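Local coordinates for DUF2235 domain-containing protein (Pseudomonas aeruginosa, PDB 4O5P) that probably hydrolyses membrane phospholipids as an effector delivered by the type VI secretion system, at residues H660-A664 with F678-F682. Sequence-based numbering, arbitrary orientation.
Sequences HDSRA and FTDYF
Two turns of one long loop can be joined by side chains alone, with ring packing, a hydrogen bond and a water bridging what the backbones do not; residues 660-664 and 678-682 are an example. Asp-661 to Ala-664 form a type I beta turn, closed by Ala-664 N to Asp-661 O at 3.1 Å, with a weak Asx-turn bond from Arg-663 N to Asp-661 OD1 (3.1 Å). Asp-680 and Tyr-681 make a short 3-10 turn, closed by Phe-682 N to Thr-679 O at 3.1 Å; Tyr-681 N to Thr-679 OG1 (3.4 Å) is weak. No backbone hydrogen bond crosses, and the closest CA pair, Arg-663 and Asp-680, is 7.7 Å apart.

Tyr-681 (chi1 m) donates its OH to OD2 of Asp-661 (chi1 t) at 2.6 Å; this OD2 is also hydrogen-bonded to the Tyr-488 hydroxyl. Off-well angles (chi1 -111°, chi2 -135°, chi3 102°) carry Arg-663 CD over the Tyr-681 ring, 3.9 Å from its centroid, a CH-pi contact. Thr-679 CB lies over one guanidinium face, 3.4 Å from Arg-663 NH1, which salt-bridges Glu-581. One water accepts from Arg-663 NE (2.6 Å) and donates to Asp-680 OD2 (2.5 Å), which also accepts from Ala-342 N; Asp-680 OD1 salt-bridges Arg-683.

Within the Tle1-like C-terminal region, both segments lie between helix 649-657 and strand 687-689, flanked by helix 571-587, which supplies Glu-581 and, for Thr-679 OG1, Asp-585, while helix 616-637 packs against Phe-678 and Phe-682.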
loop_
_atom_site.group_PDB
_atom_site.type_symbol
_atom_site.label_atom_id
_atom_site.label_comp_id
_atom_site.label_asym_id
_atom_site.label_seq_id
_atom_site.Cartn_x
_atom_site.Cartn_y
_atom_site.Cartn_z
ATOM N N HIS A 660 0.446 -9.055 -15.084
ATOM C CA HIS A 660 -0.996 -9.120 -14.814
ATOM C C HIS A 660 -1.706 -7.845 -15.245
ATOM O O HIS A 660 -1.079 -6.904 -15.717
ATOM C CB HIS A 660 -1.287 -9.418 -13.340
ATOM C CG HIS A 660 -0.902 -10.800 -12.916
ATOM N ND1 HIS A 660 0.416 -11.197 -12.780
ATOM C CD2 HIS A 660 -1.657 -11.881 -12.604
ATOM C CE1 HIS A 660 0.449 -12.462 -12.391
ATOM N NE2 HIS A 660 -0.796 -12.901 -12.282
ATOM N N ASP A 661 -3.024 -7.833 -15.096
ATOM C CA ASP A 661 -3.816 -6.698 -15.530
ATOM C C ASP A 661 -4.684 -6.356 -14.343
ATOM O O ASP A 661 -5.750 -6.948 -14.138
ATOM C CB ASP A 661 -4.669 -7.076 -16.749
ATOM C CG ASP A 661 -5.390 -5.881 -17.363
ATOM O OD1 ASP A 661 -5.725 -4.926 -16.629
ATOM O OD2 ASP A 661 -5.648 -5.890 -18.586
ATOM N N SER A 662 -4.215 -5.422 -13.529
ATOM C CA SER A 662 -4.901 -5.134 -12.289
ATOM C C SER A 662 -6.205 -4.389 -12.573
ATOM O O SER A 662 -7.055 -4.270 -11.702
ATOM C CB SER A 662 -3.993 -4.341 -11.365
ATOM O OG SER A 662 -3.576 -3.152 -11.997
ATOM N N ARG A 663 -6.363 -3.911 -13.805
ATOM C CA ARG A 663 -7.606 -3.255 -14.197
ATOM C C ARG A 663 -8.745 -4.246 -14.390
ATOM O O ARG A 663 -9.916 -3.875 -14.292
ATOM C CB ARG A 663 -7.407 -2.433 -15.471
ATOM C CG ARG A 663 -7.496 -0.945 -15.236
ATOM C CD ARG A 663 -8.344 -0.273 -16.305
ATOM N NE ARG A 663 -9.701 0.034 -15.841
ATOM C CZ ARG A 663 -10.802 -0.264 -16.530
ATOM N NH1 ARG A 663 -10.699 -0.880 -17.700
ATOM N NH2 ARG A 663 -12.002 0.047 -16.058
ATOM N N ALA A 664 -8.404 -5.511 -14.626
ATOM C CA ALA A 664 -9.389 -6.518 -15.008
ATOM C C ALA A 664 -10.290 -7.013 -13.872
ATOM O O ALA A 664 -9.820 -7.546 -12.857
ATOM C CB ALA A 664 -8.691 -7.684 -15.704
ATOM N N PHE A 678 -13.555 7.337 -20.696
ATOM C CA PHE A 678 -12.697 6.208 -21.016
ATOM C C PHE A 678 -12.035 5.701 -19.743
ATOM O O PHE A 678 -12.059 6.385 -18.712
ATOM C CB PHE A 678 -11.678 6.558 -22.102
ATOM C CG PHE A 678 -11.011 7.894 -21.923
ATOM C CD1 PHE A 678 -10.021 8.075 -20.980
ATOM C CD2 PHE A 678 -11.342 8.957 -22.752
ATOM C CE1 PHE A 678 -9.399 9.301 -20.834
ATOM C CE2 PHE A 678 -10.720 10.174 -22.621
ATOM C CZ PHE A 678 -9.750 10.353 -21.662
ATOM N N THR A 679 -11.461 4.502 -19.807
ATOM C CA THR A 679 -10.972 3.809 -18.605
ATOM C C THR A 679 -9.570 4.246 -18.199
ATOM O O THR A 679 -8.958 5.060 -18.882
ATOM C CB THR A 679 -10.930 2.302 -18.835
ATOM O OG1 THR A 679 -9.978 2.003 -19.871
ATOM C CG2 THR A 679 -12.320 1.793 -19.239
ATOM N N ASP A 680 -9.064 3.696 -17.095
ATOM C CA ASP A 680 -7.724 4.033 -16.623
ATOM C C ASP A 680 -6.606 3.583 -17.579
ATOM O O ASP A 680 -5.459 4.002 -17.440
ATOM C CB ASP A 680 -7.495 3.465 -15.210
ATOM C CG ASP A 680 -8.375 4.135 -14.165
ATOM O OD1 ASP A 680 -8.773 5.298 -14.408
ATOM O OD2 ASP A 680 -8.673 3.505 -13.120
ATOM N N TYR A 681 -6.940 2.737 -18.553
ATOM C CA TYR A 681 -5.961 2.336 -19.565
ATOM C C TYR A 681 -5.420 3.551 -20.300
ATOM O O TYR A 681 -4.301 3.536 -20.821
ATOM C CB TYR A 681 -6.604 1.391 -20.589
ATOM C CG TYR A 681 -6.804 -0.047 -20.136
ATOM C CD1 TYR A 681 -5.811 -0.732 -19.459
ATOM C CD2 TYR A 681 -7.989 -0.716 -20.412
ATOM C CE1 TYR A 681 -5.993 -2.057 -19.065
ATOM C CE2 TYR A 681 -8.181 -2.033 -20.026
ATOM C CZ TYR A 681 -7.182 -2.695 -19.356
ATOM O OH TYR A 681 -7.378 -4.007 -18.968
ATOM N N PHE A 682 -6.230 4.599 -20.378
ATOM C CA PHE A 682 -5.829 5.759 -21.138
ATOM C C PHE A 682 -5.598 6.987 -20.280
ATOM O O PHE A 682 -5.736 8.110 -20.749
ATOM C CB PHE A 682 -6.802 6.005 -22.290
ATOM C CG PHE A 682 -6.590 5.064 -23.432
ATOM C CD1 PHE A 682 -7.235 3.838 -23.469
ATOM C CD2 PHE A 682 -5.673 5.380 -24.440
ATOM C CE1 PHE A 682 -7.010 2.953 -24.514
ATOM C CE2 PHE A 682 -5.436 4.508 -25.492
ATOM C CZ PHE A 682 -6.110 3.281 -25.538
HETATM O O HOH W 1 -9.242 1.143 -13.550
#